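Local structure of beta-agarase B (Zobellia galactanivorans, 4ATF) at residues 67-72 against 94-100; 138-142 against 201-205. The protein hydrolyses the beta-1,4 linkages between beta-D-galactose and alpha-L-3,6-anhydrogalactose in agarose, in a random manner and with retention of the anomeric configuration. The protein carries 1 engineered substitution. One frame throughout, in Å; residues are numbered along the deposited sequence.

Overall arrangement
Both contacts belong to the GH16 beta-jelly-roll, a sandwich whose concave face holds the agarose chain. Contact 1 is a parallel strand pairing toward one end of the groove, where the side chain of W71 lies about 3 Å from that of Y59, about 4 Å from that of E262, both substrate-binding residues, and about 6 Å from a bound galactose. Contact 2 lies deeper, about 7 Å (centre to centre) from the middle of the chain, formed by the inner side of the catalytic strand against strand 199-207: E138, the probable nucleophile, and D140 touch a galactose, while I139, I141 and L142 pack inward. The contact centres are 23 Å apart and their nearest atoms about 11 Å, so the two do not touch.

Contact 1. Residues 67-72 against 94-100; sequences GLTEWK and DKINMGC
L68 lies against the start of 94-100, its two methyls CD1 and CD2 each 3.9 Å from D94 O, while its own carbonyl starts the parallel pairing. L68 O accepts I96 N at 2.9 Å and also meets K95 CA at 3.3 Å. K95 carries its CB and CG past this oxygen and its CD near the E70 carboxylate; a long aliphatic stem suits this partly exposed margin. N97 then fastens the strands: its ND2 donates to E70 OE2 at 2.8 Å and, nearly straight (175°), to E70 O at 3.2 Å, while E70 OE1 is salt-bridged to K90. Further on, the flat indole of W71 is flanked by C100 and T69. C100 CB stands 3.6 Å from the centroid of the five-membered ring; with SG anti to the backbone N (chi1 -174°), the sulfur reaches over the same face, 4.1 Å from the centroid of the six-membered ring. T69 CG2 sits over the opposite face, toward the rim, and M98 O lies at the ring edge, in plane, and also takes the N-H of K72. W71 NE1 donates to T261 O of strand 255-262, tying 69-71 to a strand that, like 82-89, pairs antiparallel with 96-103.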
loop_
_atom_site.group_PDB
_atom_site.type_symbol
_atom_site.label_atom_id
_atom_site.label_comp_id
_atom_site.label_asym_id
_atom_site.label_seq_id
_atom_site.Cartn_x
_atom_site.Cartn_y
_atom_site.Cartn_z
ATOM N N GLY A 67 -0.163 2.290 -15.458
ATOM C CA GLY A 67 0.501 1.233 -16.277
ATOM C C GLY A 67 -0.516 0.457 -17.054
ATOM O O GLY A 67 -1.427 1.060 -17.679
ATOM N N LEU A 68 -0.376 -0.879 -17.029
ATOM C CA LEU A 68 -1.361 -1.779 -17.665
ATOM C C LEU A 68 -2.546 -2.084 -16.733
ATOM O O LEU A 68 -3.417 -2.884 -17.085
ATOM C CB LEU A 68 -0.692 -3.094 -18.022
ATOM C CG LEU A 68 0.397 -3.036 -19.097
ATOM C CD1 LEU A 68 1.129 -4.405 -19.249
ATOM C CD2 LEU A 68 -0.244 -2.547 -20.382
ATOM N N THR A 69 -2.588 -1.481 -15.547
ATOM C CA THR A 69 -3.685 -1.790 -14.563
ATOM C C THR A 69 -5.083 -1.378 -15.080
ATOM O O THR A 69 -5.253 -0.252 -15.608
ATOM C CB THR A 69 -3.497 -1.098 -13.217
ATOM O OG1 THR A 69 -2.159 -1.328 -12.735
ATOM C CG2 THR A 69 -4.500 -1.640 -12.219
ATOM N N GLU A 70 -6.077 -2.285 -14.968
ATOM C CA GLU A 70 -7.470 -1.810 -15.160
ATOM C C GLU A 70 -8.274 -2.396 -14.002
ATOM O O GLU A 70 -8.623 -3.599 -14.029
ATOM C CB GLU A 70 -7.999 -2.234 -16.543
ATOM C CG GLU A 70 -9.512 -1.837 -16.664
ATOM C CD GLU A 70 -10.099 -2.201 -18.042
ATOM O OE1 GLU A 70 -9.880 -1.404 -18.995
ATOM O OE2 GLU A 70 -10.784 -3.264 -18.162
ATOM N N TRP A 71 -8.455 -1.614 -12.933
ATOM C CA TRP A 71 -9.116 -2.155 -11.764
ATOM C C TRP A 71 -10.552 -2.559 -12.074
ATOM O O TRP A 71 -11.239 -1.891 -12.854
ATOM C CB TRP A 71 -9.133 -1.165 -10.606
ATOM C CG TRP A 71 -7.727 -1.002 -9.979
ATOM C CD1 TRP A 71 -6.826 -2.004 -9.625
ATOM C CD2 TRP A 71 -7.121 0.222 -9.608
ATOM N NE1 TRP A 71 -5.691 -1.458 -9.055
ATOM C CE2 TRP A 71 -5.834 -0.082 -9.059
ATOM C CE3 TRP A 71 -7.525 1.573 -9.690
ATOM C CZ2 TRP A 71 -4.954 0.938 -8.570
ATOM C CZ3 TRP A 71 -6.634 2.576 -9.198
ATOM C CH2 TRP A 71 -5.375 2.242 -8.669
ATOM N N LYS A 72 -11.033 -3.593 -11.375
ATOM C CA LYS A 72 -12.426 -4.117 -11.514
ATOM C C LYS A 72 -12.994 -4.460 -10.150
ATOM O O LYS A 72 -12.282 -5.024 -9.274
ATOM C CB LYS A 72 -12.393 -5.386 -12.400
ATOM C CG LYS A 72 -12.139 -5.094 -13.896
ATOM C CD LYS A 72 -13.392 -4.372 -14.563
ATOM C CE LYS A 72 -13.117 -4.181 -16.031
ATOM N NZ LYS A 72 -14.207 -3.475 -16.768
ATOM N N ASP A 94 -3.680 -5.579 -23.833
ATOM C CA ASP A 94 -2.536 -5.853 -22.976
ATOM C C ASP A 94 -2.837 -5.577 -21.499
ATOM O O ASP A 94 -2.092 -6.028 -20.622
ATOM C CB ASP A 94 -1.263 -5.077 -23.417
ATOM C CG ASP A 94 -0.749 -5.492 -24.785
ATOM O OD1 ASP A 94 -0.687 -6.700 -25.089
ATOM O OD2 ASP A 94 -0.365 -4.597 -25.564
ATOM N N LYS A 95 -3.915 -4.825 -21.222
ATOM C CA LYS A 95 -4.296 -4.492 -19.840
ATOM C C LYS A 95 -4.566 -5.752 -18.971
ATOM O O LYS A 95 -4.881 -6.859 -19.488
ATOM C CB LYS A 95 -5.496 -3.517 -19.821
ATOM C CG LYS A 95 -5.053 -2.088 -20.291
ATOM C CD LYS A 95 -6.162 -1.080 -20.500
ATOM C CE LYS A 95 -5.544 0.308 -20.792
ATOM N NZ LYS A 95 -4.393 0.572 -19.868
ATOM N N ILE A 96 -4.355 -5.586 -17.664
ATOM C CA ILE A 96 -4.596 -6.631 -16.703
ATOM C C ILE A 96 -5.657 -6.137 -15.713
ATOM O O ILE A 96 -5.459 -5.126 -15.035
ATOM C CB ILE A 96 -3.311 -6.996 -15.938
ATOM C CG1 ILE A 96 -2.197 -7.339 -16.948
ATOM C CG2 ILE A 96 -3.581 -8.204 -14.987
ATOM C CD1 ILE A 96 -0.751 -7.360 -16.311
ATOM N N ASN A 97 -6.786 -6.822 -15.661
ATOM C CA ASN A 97 -7.808 -6.551 -14.644
ATOM C C ASN A 97 -7.408 -7.084 -13.257
ATOM O O ASN A 97 -6.971 -8.255 -13.118
ATOM C CB ASN A 97 -9.138 -7.219 -15.063
ATOM C CG ASN A 97 -9.734 -6.653 -16.352
ATOM O OD1 ASN A 97 -10.156 -7.413 -17.243
ATOM N ND2 ASN A 97 -9.832 -5.311 -16.448
ATOM N N MET A 98 -7.566 -6.288 -12.198
ATOM C CA MET A 98 -7.089 -6.745 -10.861
ATOM C C MET A 98 -7.907 -5.909 -9.868
ATOM O O MET A 98 -8.718 -5.004 -10.274
ATOM C CB MET A 98 -5.550 -6.586 -10.700
ATOM C CG MET A 98 -5.044 -5.167 -10.742
ATOM S SD MET A 98 -3.220 -5.077 -10.984
ATOM C CE MET A 98 -2.925 -5.762 -12.613
ATOM N N GLY A 99 -7.760 -6.222 -8.599
ATOM C CA GLY A 99 -8.606 -5.638 -7.554
ATOM C C GLY A 99 -8.087 -4.349 -6.913
ATOM O O GLY A 99 -6.868 -4.086 -6.900
ATOM N N CYS A 100 -9.009 -3.591 -6.318
ATOM C CA CYS A 100 -8.684 -2.391 -5.487
ATOM C C CYS A 100 -9.889 -2.154 -4.575
ATOM O O CYS A 100 -11.032 -2.182 -5.068
ATOM C CB CYS A 100 -8.491 -1.171 -6.405
ATOM S SG CYS A 100 -7.925 0.313 -5.528
HETATM O O HOH W 1 -11.870 -4.591 -6.485
#

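Contact 2. Residues 138-142 against 201-205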
loop_
_atom_site.group_PDB
_atom_site.type_symbol
_atom_site.label_atom_id
_atom_site.label_comp_id
_atom_site.label_asym_id
_atom_site.label_seq_id
_atom_site.Cartn_x
_atom_site.Cartn_y
_atom_site.Cartn_z
ATOM N N GLU A 138 0.126 10.877 0.710
ATOM C CA GLU A 138 0.083 9.411 0.601
ATOM C C GLU A 138 1.107 8.799 1.563
ATOM O O GLU A 138 2.201 9.369 1.736
ATOM C CB GLU A 138 0.450 8.966 -0.852
ATOM C CG GLU A 138 0.309 7.419 -1.081
ATOM C CD GLU A 138 1.604 6.592 -0.693
ATOM O OE1 GLU A 138 2.690 7.196 -0.516
ATOM O OE2 GLU A 138 1.562 5.313 -0.565
ATOM N N ILE A 139 0.767 7.662 2.192
ATOM C CA ILE A 139 1.687 6.934 3.074
ATOM C C ILE A 139 1.600 5.466 2.663
ATOM O O ILE A 139 0.480 4.910 2.621
ATOM C CB ILE A 139 1.313 7.069 4.580
ATOM C CG1 ILE A 139 1.491 8.532 5.053
ATOM C CG2 ILE A 139 2.243 6.073 5.435
ATOM C CD1 ILE A 139 0.670 8.869 6.350
ATOM N N ASP A 140 2.726 4.858 2.257
ATOM C CA ASP A 140 2.733 3.402 1.995
ATOM C C ASP A 140 2.782 2.567 3.268
ATOM O O ASP A 140 3.477 2.937 4.214
ATOM C CB ASP A 140 4.002 3.002 1.321
ATOM C CG ASP A 140 4.195 3.618 0.013
ATOM O OD1 ASP A 140 3.268 4.163 -0.640
ATOM O OD2 ASP A 140 5.397 3.565 -0.316
ATOM N N ILE A 141 2.047 1.491 3.397
ATOM C CA ILE A 141 2.300 0.655 4.567
ATOM C C ILE A 141 3.043 -0.588 4.028
ATOM O O ILE A 141 4.120 -1.042 4.561
ATOM C CB ILE A 141 0.979 0.338 5.298
ATOM C CG1 ILE A 141 0.373 1.646 5.853
ATOM C CG2 ILE A 141 1.176 -0.722 6.436
ATOM C CD1 ILE A 141 -1.109 1.501 6.200
ATOM N N LEU A 142 2.561 -1.070 2.889
ATOM C CA LEU A 142 3.232 -2.227 2.225
ATOM C C LEU A 142 3.280 -1.871 0.717
ATOM O O LEU A 142 2.247 -1.494 0.125
ATOM C CB LEU A 142 2.405 -3.506 2.361
ATOM C CG LEU A 142 2.843 -4.762 1.548
ATOM C CD1 LEU A 142 4.291 -5.195 1.866
ATOM C CD2 LEU A 142 1.829 -5.982 1.828
ATOM N N PHE A 201 2.886 -5.810 8.502
ATOM C CA PHE A 201 3.453 -4.555 8.068
ATOM C C PHE A 201 2.623 -3.408 8.681
ATOM O O PHE A 201 1.420 -3.317 8.415
ATOM C CB PHE A 201 3.358 -4.484 6.518
ATOM C CG PHE A 201 4.006 -5.644 5.829
ATOM C CD1 PHE A 201 5.380 -5.664 5.629
ATOM C CD2 PHE A 201 3.242 -6.728 5.414
ATOM C CE1 PHE A 201 6.032 -6.751 4.975
ATOM C CE2 PHE A 201 3.810 -7.850 4.753
ATOM C CZ PHE A 201 5.240 -7.870 4.486
ATOM N N GLY A 202 3.267 -2.512 9.442
ATOM C CA GLY A 202 2.530 -1.478 10.125
ATOM C C GLY A 202 3.226 -0.133 9.984
ATOM O O GLY A 202 4.446 -0.052 9.638
ATOM N N VAL A 203 2.470 0.925 10.269
ATOM C CA VAL A 203 3.015 2.271 10.296
ATOM C C VAL A 203 2.379 3.017 11.457
ATOM O O VAL A 203 1.160 2.943 11.661
ATOM C CB VAL A 203 2.714 3.048 9.004
ATOM C CG1 VAL A 203 1.237 3.469 8.956
ATOM C CG2 VAL A 203 3.621 4.290 8.899
ATOM N N TYR A 204 3.209 3.702 12.248
ATOM C CA TYR A 204 2.690 4.684 13.225
ATOM C C TYR A 204 2.813 6.039 12.544
ATOM O O TYR A 204 3.954 6.557 12.362
ATOM C CB TYR A 204 3.517 4.703 14.526
ATOM C CG TYR A 204 2.994 5.668 15.600
ATOM C CD1 TYR A 204 1.641 6.166 15.566
ATOM C CD2 TYR A 204 3.833 6.080 16.682
ATOM C CE1 TYR A 204 1.168 7.033 16.580
ATOM C CE2 TYR A 204 3.337 6.924 17.707
ATOM C CZ TYR A 204 2.023 7.381 17.621
ATOM O OH TYR A 204 1.601 8.217 18.604
ATOM N N TRP A 205 1.669 6.626 12.171
ATOM C CA TRP A 205 1.649 7.964 11.600
ATOM C C TRP A 205 1.344 8.829 12.841
ATOM O O TRP A 205 0.180 8.924 13.282
ATOM C CB TRP A 205 0.518 8.031 10.593
ATOM C CG TRP A 205 0.179 9.397 10.023
ATOM C CD1 TRP A 205 0.954 10.569 10.012
ATOM C CD2 TRP A 205 -1.018 9.682 9.310
ATOM N NE1 TRP A 205 0.232 11.618 9.361
ATOM C CE2 TRP A 205 -0.969 11.077 8.915
ATOM C CE3 TRP A 205 -2.165 8.892 8.987
ATOM C CZ2 TRP A 205 -2.021 11.698 8.210
ATOM C CZ3 TRP A 205 -3.254 9.523 8.247
ATOM C CH2 TRP A 205 -3.155 10.933 7.898
HETATM O O HOH W 2 5.773 -1.130 7.240
#
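I141 and G202 bring their CA atoms to 6.0 Å where 139-142 passes over strand 199-207, the two running 170° apart, nearly antiparallel, with no direct hydrogen bond between them. This is packing across the interior of the GH16 jelly-roll sandwich: strand 137-145 pairs with 125-132 and 164-172 on the substrate side, and 199-207 pairs with 111-118 and 210-215 behind it. A classic beta bulge, in which I141 and L142 both face V128, interrupts the catalytic strand, in keeping with the bulged active-site strand of many family members. Before it, E138, the nucleophile by similarity, and D140 meet the sugar, whereas I139 turns inward. Branched aliphatic residues suit this buried layer because they fill it without polar groups to satisfy. I139 sends CD1 over the centre of the W205 indole, 3.6 Å from the centroid of the five-membered ring, and its CG2 approaches V203 CG2. The indole N-H of W205 is satisfied by L251 O. I141 crosses V203 at about a right angle, its CG1 3.7 Å from V203 CG1. L142, with CG anti to the backbone N (chi1 171°), drops CD1 squarely over the F201 ring, 3.7 Å from the centroid and 3° off the normal, while L142 CD2 also rests against F201 CD2 and CE2. A serine in place of F201 would probably open a gap beneath both L142 methyls and leave that side chain freer to turn, right next in sequence to D143, the proton donor by similarity, which is substituted here. G202 adds its CA, 4.0 Å from I141 CG2. Nearby, a water lies between the backbones, 3.1 Å from I141 O and 2.9 Å from G202 O, placed to donate to either.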